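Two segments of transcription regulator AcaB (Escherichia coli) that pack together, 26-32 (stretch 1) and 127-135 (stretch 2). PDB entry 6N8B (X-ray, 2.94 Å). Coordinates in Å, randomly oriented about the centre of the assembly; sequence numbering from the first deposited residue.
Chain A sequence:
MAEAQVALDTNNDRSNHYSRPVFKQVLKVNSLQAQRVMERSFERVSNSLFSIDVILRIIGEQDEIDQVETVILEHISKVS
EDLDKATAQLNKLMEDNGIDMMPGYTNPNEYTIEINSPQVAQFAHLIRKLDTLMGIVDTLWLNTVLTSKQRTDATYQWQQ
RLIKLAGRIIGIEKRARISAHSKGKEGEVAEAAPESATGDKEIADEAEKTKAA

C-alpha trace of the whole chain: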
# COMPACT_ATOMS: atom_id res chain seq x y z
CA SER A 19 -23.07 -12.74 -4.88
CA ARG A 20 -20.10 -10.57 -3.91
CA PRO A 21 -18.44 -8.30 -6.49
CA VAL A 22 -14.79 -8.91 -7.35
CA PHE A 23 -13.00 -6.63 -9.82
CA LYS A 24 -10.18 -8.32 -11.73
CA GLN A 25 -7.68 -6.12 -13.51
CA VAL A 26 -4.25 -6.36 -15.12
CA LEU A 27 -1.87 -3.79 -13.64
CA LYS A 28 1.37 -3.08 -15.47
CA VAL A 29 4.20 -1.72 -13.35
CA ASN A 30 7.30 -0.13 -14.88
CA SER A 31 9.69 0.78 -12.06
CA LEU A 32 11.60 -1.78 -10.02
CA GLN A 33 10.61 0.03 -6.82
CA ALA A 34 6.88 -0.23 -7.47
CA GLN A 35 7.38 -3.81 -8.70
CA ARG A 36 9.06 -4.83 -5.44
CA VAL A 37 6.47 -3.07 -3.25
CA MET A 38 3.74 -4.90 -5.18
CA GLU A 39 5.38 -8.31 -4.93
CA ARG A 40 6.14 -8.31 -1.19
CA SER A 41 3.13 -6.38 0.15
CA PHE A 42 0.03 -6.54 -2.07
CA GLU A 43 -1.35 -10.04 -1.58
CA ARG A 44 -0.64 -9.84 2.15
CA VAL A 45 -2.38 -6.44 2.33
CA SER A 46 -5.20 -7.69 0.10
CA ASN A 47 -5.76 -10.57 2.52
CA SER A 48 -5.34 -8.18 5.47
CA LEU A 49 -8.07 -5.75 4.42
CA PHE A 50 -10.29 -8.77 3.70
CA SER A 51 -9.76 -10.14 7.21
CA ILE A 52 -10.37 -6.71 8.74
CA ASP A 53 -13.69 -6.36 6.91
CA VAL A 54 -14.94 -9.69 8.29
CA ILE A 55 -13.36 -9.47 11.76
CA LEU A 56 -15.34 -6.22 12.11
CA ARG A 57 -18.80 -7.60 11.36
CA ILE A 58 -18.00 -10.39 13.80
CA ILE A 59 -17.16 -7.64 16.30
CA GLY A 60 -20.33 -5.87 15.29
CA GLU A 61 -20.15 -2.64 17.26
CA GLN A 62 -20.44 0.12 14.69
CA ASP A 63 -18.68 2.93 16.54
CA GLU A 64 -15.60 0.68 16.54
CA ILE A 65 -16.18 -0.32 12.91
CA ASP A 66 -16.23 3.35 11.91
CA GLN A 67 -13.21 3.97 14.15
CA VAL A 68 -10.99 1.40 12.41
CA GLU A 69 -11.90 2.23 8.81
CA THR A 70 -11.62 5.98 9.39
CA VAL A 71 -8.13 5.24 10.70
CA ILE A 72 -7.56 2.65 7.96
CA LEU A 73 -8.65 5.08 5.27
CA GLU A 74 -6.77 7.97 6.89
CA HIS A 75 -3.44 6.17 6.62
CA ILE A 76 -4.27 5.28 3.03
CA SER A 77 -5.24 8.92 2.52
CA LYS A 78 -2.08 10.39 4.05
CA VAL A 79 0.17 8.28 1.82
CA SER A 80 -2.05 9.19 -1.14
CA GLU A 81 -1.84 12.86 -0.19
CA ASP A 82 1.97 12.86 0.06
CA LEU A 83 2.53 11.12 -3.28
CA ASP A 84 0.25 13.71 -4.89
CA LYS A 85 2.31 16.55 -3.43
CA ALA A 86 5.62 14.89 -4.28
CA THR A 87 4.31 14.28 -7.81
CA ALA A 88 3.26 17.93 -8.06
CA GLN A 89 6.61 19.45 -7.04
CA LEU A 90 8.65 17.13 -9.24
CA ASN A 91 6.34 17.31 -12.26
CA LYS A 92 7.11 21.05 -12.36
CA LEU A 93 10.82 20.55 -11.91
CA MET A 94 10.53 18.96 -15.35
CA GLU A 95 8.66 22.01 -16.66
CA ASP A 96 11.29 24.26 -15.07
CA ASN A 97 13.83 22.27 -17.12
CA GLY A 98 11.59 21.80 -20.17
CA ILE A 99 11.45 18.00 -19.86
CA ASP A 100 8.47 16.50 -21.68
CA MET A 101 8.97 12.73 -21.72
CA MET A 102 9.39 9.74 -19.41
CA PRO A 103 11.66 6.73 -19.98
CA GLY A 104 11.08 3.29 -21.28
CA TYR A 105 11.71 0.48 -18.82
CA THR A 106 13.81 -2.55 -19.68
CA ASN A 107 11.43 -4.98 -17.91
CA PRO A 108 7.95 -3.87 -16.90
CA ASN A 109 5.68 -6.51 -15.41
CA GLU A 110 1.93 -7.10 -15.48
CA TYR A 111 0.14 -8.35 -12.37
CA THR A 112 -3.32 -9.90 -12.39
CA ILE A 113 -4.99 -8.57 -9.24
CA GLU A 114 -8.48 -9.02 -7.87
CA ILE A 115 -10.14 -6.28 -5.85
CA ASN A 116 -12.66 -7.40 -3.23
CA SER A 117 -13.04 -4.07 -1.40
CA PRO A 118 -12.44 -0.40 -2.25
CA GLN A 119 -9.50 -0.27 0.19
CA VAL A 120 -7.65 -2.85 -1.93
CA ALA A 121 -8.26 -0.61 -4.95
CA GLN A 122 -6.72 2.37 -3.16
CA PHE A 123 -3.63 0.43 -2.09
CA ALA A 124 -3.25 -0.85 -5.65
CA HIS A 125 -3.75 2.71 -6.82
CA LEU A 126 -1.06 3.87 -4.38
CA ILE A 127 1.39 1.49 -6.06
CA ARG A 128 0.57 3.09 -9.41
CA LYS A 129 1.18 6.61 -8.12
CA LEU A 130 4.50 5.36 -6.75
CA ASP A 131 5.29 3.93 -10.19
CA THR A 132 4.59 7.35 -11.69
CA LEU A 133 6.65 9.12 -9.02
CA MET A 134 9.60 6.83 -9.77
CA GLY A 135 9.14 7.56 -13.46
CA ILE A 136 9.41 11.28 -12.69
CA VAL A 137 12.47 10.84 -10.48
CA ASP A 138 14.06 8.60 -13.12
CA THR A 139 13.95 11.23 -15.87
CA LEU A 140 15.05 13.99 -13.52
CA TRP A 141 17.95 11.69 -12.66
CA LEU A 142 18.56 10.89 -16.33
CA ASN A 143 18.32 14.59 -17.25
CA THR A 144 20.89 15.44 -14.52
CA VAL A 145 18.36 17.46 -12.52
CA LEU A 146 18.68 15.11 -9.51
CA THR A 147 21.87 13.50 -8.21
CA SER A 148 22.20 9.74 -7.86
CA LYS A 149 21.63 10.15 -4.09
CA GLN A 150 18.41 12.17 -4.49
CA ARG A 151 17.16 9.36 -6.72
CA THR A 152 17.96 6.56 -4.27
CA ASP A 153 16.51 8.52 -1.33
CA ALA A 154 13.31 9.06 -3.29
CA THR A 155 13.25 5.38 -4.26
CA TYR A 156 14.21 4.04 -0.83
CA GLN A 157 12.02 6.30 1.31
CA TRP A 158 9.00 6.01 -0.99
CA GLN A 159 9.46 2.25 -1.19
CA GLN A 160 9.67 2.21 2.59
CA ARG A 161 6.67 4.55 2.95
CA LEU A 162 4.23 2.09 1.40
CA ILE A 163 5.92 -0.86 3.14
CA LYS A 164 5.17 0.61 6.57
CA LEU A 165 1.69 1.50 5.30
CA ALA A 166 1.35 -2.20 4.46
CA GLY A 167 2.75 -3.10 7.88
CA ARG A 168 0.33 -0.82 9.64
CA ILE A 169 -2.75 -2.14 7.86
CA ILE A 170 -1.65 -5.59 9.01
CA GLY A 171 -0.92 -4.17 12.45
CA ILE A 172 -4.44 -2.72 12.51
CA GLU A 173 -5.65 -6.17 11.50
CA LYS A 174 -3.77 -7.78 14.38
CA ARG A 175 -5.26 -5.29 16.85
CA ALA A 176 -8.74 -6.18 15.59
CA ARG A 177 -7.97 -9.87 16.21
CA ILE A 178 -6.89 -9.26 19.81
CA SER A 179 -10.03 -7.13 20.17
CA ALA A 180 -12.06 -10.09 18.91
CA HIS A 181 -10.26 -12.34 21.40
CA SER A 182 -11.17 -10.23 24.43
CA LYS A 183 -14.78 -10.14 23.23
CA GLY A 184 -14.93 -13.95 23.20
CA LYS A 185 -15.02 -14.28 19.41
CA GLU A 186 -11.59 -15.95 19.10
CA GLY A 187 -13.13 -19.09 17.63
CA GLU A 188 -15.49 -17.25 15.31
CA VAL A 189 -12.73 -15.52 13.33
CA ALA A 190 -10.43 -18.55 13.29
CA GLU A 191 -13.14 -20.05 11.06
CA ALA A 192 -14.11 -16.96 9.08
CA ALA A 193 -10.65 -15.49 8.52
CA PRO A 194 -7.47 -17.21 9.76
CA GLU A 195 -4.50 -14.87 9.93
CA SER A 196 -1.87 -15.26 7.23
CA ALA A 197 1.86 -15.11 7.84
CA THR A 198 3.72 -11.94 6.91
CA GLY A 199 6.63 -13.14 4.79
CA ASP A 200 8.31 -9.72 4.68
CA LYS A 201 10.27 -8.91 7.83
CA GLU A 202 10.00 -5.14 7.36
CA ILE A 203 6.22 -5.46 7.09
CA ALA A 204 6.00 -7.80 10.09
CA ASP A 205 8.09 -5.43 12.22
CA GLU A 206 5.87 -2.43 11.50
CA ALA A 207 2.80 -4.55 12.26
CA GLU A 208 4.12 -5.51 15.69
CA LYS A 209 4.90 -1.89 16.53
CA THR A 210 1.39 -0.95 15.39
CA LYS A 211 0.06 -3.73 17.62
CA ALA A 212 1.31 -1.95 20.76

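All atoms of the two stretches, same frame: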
# COMPACT_ATOMS: atom_id res chain seq x y z
N VAL A 26 -5.67 -6.16 -14.85
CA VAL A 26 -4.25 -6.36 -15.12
C VAL A 26 -3.55 -5.03 -14.94
O VAL A 26 -3.93 -4.02 -15.55
CB VAL A 26 -4.02 -6.91 -16.54
CG1 VAL A 26 -2.57 -6.73 -16.95
CG2 VAL A 26 -4.42 -8.37 -16.62
N LEU A 27 -2.52 -5.02 -14.09
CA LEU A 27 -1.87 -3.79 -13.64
C LEU A 27 -0.41 -3.86 -14.04
O LEU A 27 0.36 -4.63 -13.45
CB LEU A 27 -2.04 -3.59 -12.13
CG LEU A 27 -1.14 -2.53 -11.49
CD1 LEU A 27 -1.49 -1.13 -11.96
CD2 LEU A 27 -1.28 -2.61 -9.99
N LYS A 28 -0.03 -3.09 -15.06
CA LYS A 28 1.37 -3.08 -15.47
C LYS A 28 2.15 -2.09 -14.63
O LYS A 28 1.67 -1.00 -14.32
CB LYS A 28 1.48 -2.76 -16.96
CG LYS A 28 2.78 -2.09 -17.37
CD LYS A 28 2.79 -1.66 -18.82
CE LYS A 28 2.84 -2.88 -19.70
NZ LYS A 28 3.18 -2.57 -21.12
N VAL A 29 3.36 -2.49 -14.25
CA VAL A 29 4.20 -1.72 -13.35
C VAL A 29 5.58 -1.61 -13.99
O VAL A 29 6.19 -2.62 -14.34
CB VAL A 29 4.28 -2.37 -11.96
CG1 VAL A 29 5.23 -1.60 -11.07
CG2 VAL A 29 2.90 -2.45 -11.32
N ASN A 30 6.07 -0.37 -14.14
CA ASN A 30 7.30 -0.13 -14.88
C ASN A 30 8.53 -0.18 -13.98
O ASN A 30 9.48 -0.92 -14.26
CB ASN A 30 7.23 1.24 -15.56
CG ASN A 30 6.20 1.29 -16.67
OD1 ASN A 30 6.02 0.32 -17.40
ND2 ASN A 30 5.52 2.42 -16.80
N SER A 31 8.51 0.57 -12.88
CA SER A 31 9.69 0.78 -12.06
C SER A 31 9.95 -0.43 -11.16
O SER A 31 9.03 -1.11 -10.71
CB SER A 31 9.53 2.03 -11.20
OG SER A 31 8.40 1.93 -10.35
N LEU A 32 11.24 -0.67 -10.90
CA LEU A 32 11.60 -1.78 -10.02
C LEU A 32 11.16 -1.53 -8.59
O LEU A 32 10.90 -2.49 -7.85
CB LEU A 32 13.11 -2.02 -10.08
CG LEU A 32 13.67 -3.04 -9.08
CD1 LEU A 32 13.19 -4.45 -9.40
CD2 LEU A 32 15.19 -2.97 -9.04
N ILE A 127 0.22 2.06 -5.40
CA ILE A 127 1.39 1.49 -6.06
C ILE A 127 1.58 2.12 -7.43
O ILE A 127 2.71 2.36 -7.87
CB ILE A 127 1.25 -0.04 -6.15
CG1 ILE A 127 1.11 -0.63 -4.75
CG2 ILE A 127 2.42 -0.65 -6.91
CD1 ILE A 127 1.40 -2.11 -4.68
N ARG A 128 0.47 2.43 -8.12
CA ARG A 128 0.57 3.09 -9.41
C ARG A 128 1.14 4.49 -9.27
O ARG A 128 2.02 4.90 -10.04
CB ARG A 128 -0.81 3.13 -10.09
CG ARG A 128 -1.01 4.29 -11.06
CD ARG A 128 -0.11 4.18 -12.28
NE ARG A 128 -0.09 2.85 -12.86
CZ ARG A 128 -0.86 2.47 -13.88
NH1 ARG A 128 -1.73 3.32 -14.41
NH2 ARG A 128 -0.76 1.23 -14.36
N LYS A 129 0.66 5.26 -8.29
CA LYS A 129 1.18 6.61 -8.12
C LYS A 129 2.64 6.59 -7.68
O LYS A 129 3.38 7.54 -7.97
CB LYS A 129 0.31 7.40 -7.14
CG LYS A 129 -1.16 7.10 -7.32
CD LYS A 129 -2.03 8.33 -7.14
CE LYS A 129 -1.99 8.87 -5.74
NZ LYS A 129 -3.25 9.62 -5.45
N LEU A 130 3.07 5.53 -7.02
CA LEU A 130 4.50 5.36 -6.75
C LEU A 130 5.25 5.05 -8.04
O LEU A 130 6.34 5.58 -8.27
CB LEU A 130 4.71 4.26 -5.71
CG LEU A 130 6.10 3.66 -5.55
CD1 LEU A 130 6.96 4.61 -4.77
CD2 LEU A 130 6.04 2.32 -4.84
N ASP A 131 4.68 4.20 -8.90
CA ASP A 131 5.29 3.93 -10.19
C ASP A 131 5.49 5.21 -10.98
O ASP A 131 6.56 5.45 -11.56
CB ASP A 131 4.43 2.93 -10.97
CG ASP A 131 5.21 2.20 -12.05
OD1 ASP A 131 6.45 2.09 -11.92
OD2 ASP A 131 4.59 1.72 -13.02
N THR A 132 4.47 6.08 -10.99
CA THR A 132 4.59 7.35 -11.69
C THR A 132 5.65 8.23 -11.05
O THR A 132 6.48 8.83 -11.75
CB THR A 132 3.24 8.07 -11.70
OG1 THR A 132 2.32 7.34 -12.53
CG2 THR A 132 3.38 9.49 -12.24
N LEU A 133 5.66 8.30 -9.71
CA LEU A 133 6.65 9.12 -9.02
C LEU A 133 8.07 8.65 -9.33
O LEU A 133 8.97 9.48 -9.55
CB LEU A 133 6.40 9.09 -7.52
CG LEU A 133 7.20 10.12 -6.72
CD1 LEU A 133 6.82 11.51 -7.21
CD2 LEU A 133 6.93 9.98 -5.23
N MET A 134 8.28 7.34 -9.39
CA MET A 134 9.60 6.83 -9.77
C MET A 134 9.92 7.19 -11.21
O MET A 134 11.07 7.53 -11.53
CB MET A 134 9.66 5.31 -9.57
CG MET A 134 9.44 4.86 -8.14
SD MET A 134 10.61 5.64 -7.01
CE MET A 134 9.56 6.85 -6.20
N GLY A 135 8.93 7.13 -12.09
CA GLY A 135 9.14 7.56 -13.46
C GLY A 135 9.57 9.01 -13.55
O GLY A 135 10.40 9.37 -14.39

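What does the start of stretch 2 offer the strand? The helix runs at 24° to strand 26-29, their axes approaching to 9.4 Å, and Ile127 points its CA-to-CB bond toward the other stretch. Ile127 CG2 comes no nearer than 4.8 Å, to Val29 CG2, yet the residue loses some surface there, as suits a branched hydrocarbon in the buried interior.

How does Arg128, an exposed residue, reach across? Its CA-to-CB bond points sideways, but the t, p, p course of chi1 to chi3 brings the guanidinium back to the strand. There NH2 donates a hydrogen bond to Lys28 O at 3.3 Å, a carbonyl lying near the guanidinium plane, at its edge. The same NH2 lies 3.4 Å from Leu27 CD1, so the guanidinium itself lies against a buried leucine, although Arg128 as a whole remains exposed. Lys28, by contrast, sends the end of its side chain away.

Which residue is the centre of the contact? Asp131 has the largest area covered, 88 Å², and its carboxylate is turned by a t rotamer to meet the end of the strand and the loop after it. OD2 accepts a nearly straight hydrogen bond from Asn30 N at 2.8 Å; OD1 accepts two, from Ser31 N at 2.7 Å and from Ser31 OG at 2.5 Å. A short, two-oxygen acid suits this place, because consecutive backbone NH groups and a hydroxyl converge on it. Ser31 also stands at an N-cap position, its side chain capping a backbone N just past the stretch, so one small hydroxyl serves both helices.

What closes the contact beyond the aspartate? Met134 points its CA-to-CB bond toward stretch 1, and its CB packs 3.7 Å from Ser31 CB. The end of the methionine then leads away, leaving its first carbons to shield this buried spot beside the polar cluster.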